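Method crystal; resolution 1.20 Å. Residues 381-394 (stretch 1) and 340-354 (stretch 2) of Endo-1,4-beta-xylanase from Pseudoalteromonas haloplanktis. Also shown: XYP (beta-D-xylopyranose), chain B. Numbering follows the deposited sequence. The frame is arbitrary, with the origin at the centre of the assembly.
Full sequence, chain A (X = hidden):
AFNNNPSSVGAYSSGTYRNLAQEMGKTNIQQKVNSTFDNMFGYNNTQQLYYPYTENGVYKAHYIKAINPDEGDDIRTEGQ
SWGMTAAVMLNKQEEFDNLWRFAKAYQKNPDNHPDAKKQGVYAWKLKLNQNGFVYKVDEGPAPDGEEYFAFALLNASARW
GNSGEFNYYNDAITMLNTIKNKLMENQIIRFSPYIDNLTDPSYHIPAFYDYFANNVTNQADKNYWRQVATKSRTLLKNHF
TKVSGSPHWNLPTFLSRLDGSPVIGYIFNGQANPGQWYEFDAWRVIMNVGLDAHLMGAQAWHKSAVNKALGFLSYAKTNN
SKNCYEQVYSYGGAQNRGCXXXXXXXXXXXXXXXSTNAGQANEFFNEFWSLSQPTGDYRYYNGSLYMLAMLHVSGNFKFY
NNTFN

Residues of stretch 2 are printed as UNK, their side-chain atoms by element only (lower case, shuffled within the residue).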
# COMPACT_ATOMS: atom_id res chain seq x y z
N TYR A 381 1.11 -7.11 -9.18
CA TYR A 381 1.40 -6.82 -7.79
C TYR A 381 2.87 -6.42 -7.66
O TYR A 381 3.20 -5.38 -6.98
CB TYR A 381 0.99 -7.89 -6.86
CG TYR A 381 1.14 -7.60 -5.36
CD1 TYR A 381 0.67 -6.47 -4.79
CD2 TYR A 381 1.77 -8.49 -4.50
CE1 TYR A 381 0.87 -6.18 -3.46
CE2 TYR A 381 1.87 -8.29 -3.20
CZ TYR A 381 1.44 -7.07 -2.64
OH TYR A 381 1.61 -6.74 -1.31
N ASN A 382 3.76 -7.14 -8.37
CA ASN A 382 5.18 -6.76 -8.38
C ASN A 382 5.41 -5.35 -8.89
O ASN A 382 6.17 -4.59 -8.31
CB ASN A 382 5.99 -7.76 -9.17
CG ASN A 382 6.12 -9.12 -8.44
OD1 ASN A 382 5.89 -10.19 -9.10
ND2 ASN A 382 6.47 -9.11 -7.25
N GLY A 383 4.77 -5.00 -10.00
CA GLY A 383 4.96 -3.73 -10.63
C GLY A 383 4.31 -2.58 -9.86
O GLY A 383 4.86 -1.48 -9.83
N SER A 384 3.17 -2.83 -9.23
CA SER A 384 2.54 -1.78 -8.45
C SER A 384 3.43 -1.40 -7.25
O SER A 384 3.61 -0.22 -6.94
CB SER A 384 1.19 -2.23 -7.95
OG SER A 384 0.23 -2.36 -8.98
N LEU A 385 3.96 -2.41 -6.56
CA LEU A 385 4.85 -2.13 -5.44
C LEU A 385 6.15 -1.55 -5.89
O LEU A 385 6.72 -0.69 -5.20
CB LEU A 385 5.11 -3.39 -4.62
CG LEU A 385 3.92 -3.88 -3.80
CD1 LEU A 385 4.30 -5.17 -3.04
CD2 LEU A 385 3.42 -2.86 -2.86
N TYR A 386 6.68 -1.99 -7.03
CA TYR A 386 7.91 -1.45 -7.58
C TYR A 386 7.77 0.07 -7.81
O TYR A 386 8.65 0.85 -7.46
CB TYR A 386 8.22 -2.20 -8.88
CG TYR A 386 9.55 -1.79 -9.51
CD1 TYR A 386 9.63 -0.79 -10.44
CD2 TYR A 386 10.74 -2.42 -9.17
CE1 TYR A 386 10.81 -0.39 -11.03
CE2 TYR A 386 11.94 -2.03 -9.74
CZ TYR A 386 11.97 -1.01 -10.66
OH TYR A 386 13.14 -0.63 -11.26
N MET A 387 6.64 0.48 -8.38
CA MET A 387 6.37 1.91 -8.60
C MET A 387 6.34 2.67 -7.30
O MET A 387 7.00 3.70 -7.15
CB MET A 387 5.04 2.04 -9.37
CG MET A 387 4.62 3.46 -9.65
SD MET A 387 5.50 4.31 -10.97
CE MET A 387 6.76 5.28 -10.09
N LEU A 388 5.58 2.18 -6.31
CA LEU A 388 5.53 2.88 -5.03
C LEU A 388 6.91 2.97 -4.39
O LEU A 388 7.28 4.03 -3.88
CB LEU A 388 4.54 2.18 -4.09
CG LEU A 388 3.09 2.26 -4.47
CD1 LEU A 388 2.28 1.37 -3.52
CD2 LEU A 388 2.57 3.66 -4.42
N ALA A 389 7.66 1.89 -4.42
CA ALA A 389 8.97 1.89 -3.80
C ALA A 389 9.92 2.90 -4.50
O ALA A 389 10.70 3.57 -3.84
CB ALA A 389 9.57 0.52 -3.85
N MET A 390 9.84 2.98 -5.83
CA MET A 390 10.66 3.93 -6.54
C MET A 390 10.42 5.34 -6.05
O MET A 390 11.37 6.13 -5.94
CB MET A 390 10.45 3.83 -8.06
CG MET A 390 11.24 2.74 -8.74
SD MET A 390 13.02 2.86 -8.51
CE MET A 390 13.17 4.22 -8.94
N LEU A 391 9.16 5.70 -5.75
CA LEU A 391 8.85 6.97 -5.18
C LEU A 391 9.42 7.12 -3.75
O LEU A 391 10.03 8.16 -3.41
CB LEU A 391 7.33 7.21 -5.17
CG LEU A 391 6.71 7.16 -6.54
CD1 LEU A 391 5.19 7.08 -6.39
CD2 LEU A 391 7.10 8.38 -7.37
N HIS A 392 9.23 6.11 -2.92
CA HIS A 392 9.68 6.15 -1.57
C HIS A 392 11.17 6.27 -1.39
O HIS A 392 11.60 6.86 -0.39
CB HIS A 392 9.21 4.91 -0.81
CG HIS A 392 7.79 4.97 -0.35
ND1 HIS A 392 7.38 5.89 0.58
CD2 HIS A 392 6.73 4.20 -0.68
CE1 HIS A 392 6.07 5.67 0.79
NE2 HIS A 392 5.65 4.65 0.04
N VAL A 393 11.93 5.69 -2.29
CA VAL A 393 13.40 5.64 -2.12
C VAL A 393 14.12 6.76 -2.84
O VAL A 393 15.35 6.84 -2.79
CB VAL A 393 14.00 4.27 -2.52
CG1 VAL A 393 13.35 3.14 -1.79
CG2 VAL A 393 14.03 4.06 -4.02
N SER A 394 13.37 7.64 -3.49
CA SER A 394 13.93 8.76 -4.25
C SER A 394 13.48 10.10 -3.69
O SER A 394 13.68 11.15 -4.37
CB SER A 394 13.53 8.62 -5.69
OG SER A 394 12.09 8.74 -5.81
N UNK A 340 11.38 -14.59 -3.69
CA UNK A 340 10.89 -13.22 -3.68
C UNK A 340 10.92 -12.62 -5.06
O UNK A 340 11.93 -12.62 -5.73
c UNK A 340 11.75 -12.38 -2.79
N UNK A 341 9.85 -12.01 -5.42
CA UNK A 341 9.83 -11.21 -6.65
C UNK A 341 10.08 -9.74 -6.41
O UNK A 341 10.50 -9.31 -5.34
N UNK A 342 9.86 -8.97 -7.45
CA UNK A 342 10.25 -7.60 -7.42
C UNK A 342 9.48 -6.80 -6.39
O UNK A 342 10.01 -5.88 -5.78
o UNK A 342 10.54 -8.90 -11.84
o UNK A 342 9.08 -9.10 -10.20
c UNK A 342 10.89 -7.60 -9.93
c UNK A 342 10.11 -8.61 -10.69
c UNK A 342 10.12 -6.93 -8.79
N UNK A 343 8.19 -7.11 -6.23
CA UNK A 343 7.37 -6.33 -5.30
C UNK A 343 7.78 -6.53 -3.85
O UNK A 343 7.74 -5.59 -3.06
N UNK A 344 8.15 -7.76 -3.51
CA UNK A 344 8.60 -8.05 -2.17
C UNK A 344 9.92 -7.37 -1.91
O UNK A 344 10.15 -6.77 -0.83
c UNK A 344 8.98 -11.48 -0.41
o UNK A 344 8.94 -12.22 -1.41
c UNK A 344 8.66 -9.56 -1.97
n UNK A 344 9.15 -11.94 0.85
c UNK A 344 8.86 -10.00 -0.56
N UNK A 345 10.84 -7.45 -2.88
CA UNK A 345 12.11 -6.75 -2.76
C UNK A 345 11.91 -5.23 -2.66
O UNK A 345 12.63 -4.56 -1.92
c UNK A 345 14.94 -10.28 -4.99
c UNK A 345 13.00 -7.10 -3.93
c UNK A 345 13.47 -8.52 -3.93
n UNK A 345 15.60 -10.71 -6.27
c UNK A 345 14.31 -8.90 -5.14
N UNK A 346 10.94 -4.71 -3.37
CA UNK A 346 10.60 -3.29 -3.32
C UNK A 346 10.07 -2.88 -1.92
O UNK A 346 10.51 -1.89 -1.36
c UNK A 346 9.53 -3.00 -4.40
N UNK A 347 9.16 -3.66 -1.38
CA UNK A 347 8.64 -3.41 -0.05
C UNK A 347 9.77 -3.38 0.96
O UNK A 347 9.82 -2.53 1.83
c UNK A 347 7.61 -4.46 0.31
N UNK A 348 10.70 -4.34 0.85
CA UNK A 348 11.78 -4.46 1.79
C UNK A 348 12.78 -3.31 1.66
O UNK A 348 13.41 -2.91 2.64
c UNK A 348 11.54 -6.94 2.09
c UNK A 348 12.45 -5.82 1.65
o UNK A 348 10.61 -6.70 2.89
n UNK A 348 11.82 -8.19 1.63
N UNK A 349 12.94 -2.76 0.44
CA UNK A 349 13.79 -1.59 0.27
C UNK A 349 13.21 -0.36 1.00
O UNK A 349 13.94 0.43 1.59
c UNK A 349 14.02 -1.31 -1.17
N UNK A 350 11.88 -0.18 0.93
CA UNK A 350 11.27 0.93 1.62
C UNK A 350 11.42 0.81 3.12
O UNK A 350 11.60 1.81 3.84
c UNK A 350 9.14 2.22 1.96
c UNK A 350 9.79 1.11 1.22
c UNK A 350 9.67 1.27 -0.28
N UNK A 351 11.36 -0.42 3.62
CA UNK A 351 11.54 -0.68 5.03
C UNK A 351 12.84 -0.14 5.58
O UNK A 351 12.95 0.15 6.77
c UNK A 351 11.48 -2.18 5.31
N UNK A 352 13.84 -0.02 4.71
CA UNK A 352 15.15 0.51 5.12
C UNK A 352 15.12 1.89 5.68
O UNK A 352 16.06 2.29 6.39
c UNK A 352 16.41 -0.97 3.44
c UNK A 352 17.07 -1.84 4.53
c UNK A 352 16.14 0.43 3.96
c UNK A 352 17.29 -0.85 2.19
N UNK A 353 14.07 2.66 5.44
CA UNK A 353 13.91 3.98 6.06
C UNK A 353 13.76 3.90 7.58
O UNK A 353 13.86 4.92 8.25
c UNK A 353 13.93 6.29 3.83
c UNK A 353 11.68 5.38 3.22
c UNK A 353 12.76 4.72 5.40
c UNK A 353 12.97 5.08 3.94
N UNK A 354 13.53 2.71 8.12
CA UNK A 354 13.52 2.47 9.56
C UNK A 354 14.69 1.59 10.00
O UNK A 354 14.78 1.31 11.21
c UNK A 354 12.21 1.82 10.01
O1 XYP B . 8.21 -13.06 -12.18
C1 XYP B . 7.81 -13.87 -11.07
C2 XYP B . 7.41 -13.01 -9.98
C3 XYP B . 6.94 -13.73 -8.77
C4 XYP B . 6.09 -14.94 -9.17
C5 XYP B . 6.72 -15.73 -10.30
O2 XYP B . 8.39 -12.05 -9.59
O3 XYP B . 6.28 -12.84 -7.87
O4 XYP B . 5.75 -15.76 -8.08
O5 XYP B . 7.00 -14.84 -11.39

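Position 340 has one side-chain carbon, set sideways and out of contact with stretch 1. It is Ala340. Position 341 has no side-chain atoms. An ideal CB here would lie 2.3 Å from XYP O2, a clash. The residue is Gly341, at the N-cap position of the helix.

Position 342 has three carbons in a row, the last carrying two oxygens. That is a carboxylate at the end of a three-carbon chain: Glu342. Its OE1 lies 3.4 Å from Asn382 CG and 3.1 Å from XYP O2.

Position 343 again has no side-chain atoms. Its CA is 3.8 Å from Asn382 CA, and an ideal CB would lie 3.0 Å from that atom, a clash. This is Gly343.

Position 344 has three carbons, the third carrying one oxygen and one nitrogen. It points sideways. This is Gln344, whose NE2 is hydrogen-bonded elsewhere in the structure. Position 345 has four carbons in a row ending in nitrogen, extended and out of reach of stretch 1. It is Lys345.

Position 346 has a single carbon, pointing toward stretch 1, with CB 3.6 Å from Ala389 CB and 3.9 Å from Tyr386 CA. It is Ala346. Position 347 also has one carbon, but set sideways: Ala347. Position 348 has two carbons, the second carrying oxygen and nitrogen. It is Asn348, out of reach. Position 349 has one carbon, pointing toward stretch 1: Ala349. Its O is 4.4 Å from Val393 CG1.

Position 350 has three carbons, forked at the first. It is beta-branched and apolar, so Val350. Its CG2 lies 3.6 Å from Ala389 CB and 3.7 Å from His392 CB. Its CG1 sits over one face of the His392 ring, 4.2 Å from the centroid, a CH-pi contact.

Position 351 has one carbon, out of reach: Ala351. Positions 352 and 353 each have four carbons, forked at the second, which makes them Leu352 and Leu353. The first is out of reach. The second points toward stretch 1, with CD1 3.9 Å from His392 O. Position 354 has one carbon, out of reach: Ala354.

The two helices run in nearly the same direction, 25° apart, with axes 7.5 Å apart at closest approach. Gly343 lets the backbones meet near Asn382. Ala346 and Ala389 keep the packing close further along, and Val350 fills the space beside Ala389 and His392. At the N-terminal end of stretch 2, Gly341 and Glu342 join Asn382 around the xylose. The contact buries 549 Å² in total, and the packing is largely apolar away from the sugar.

Stretch 2 (340-354) AGEGQKAANAVALLA
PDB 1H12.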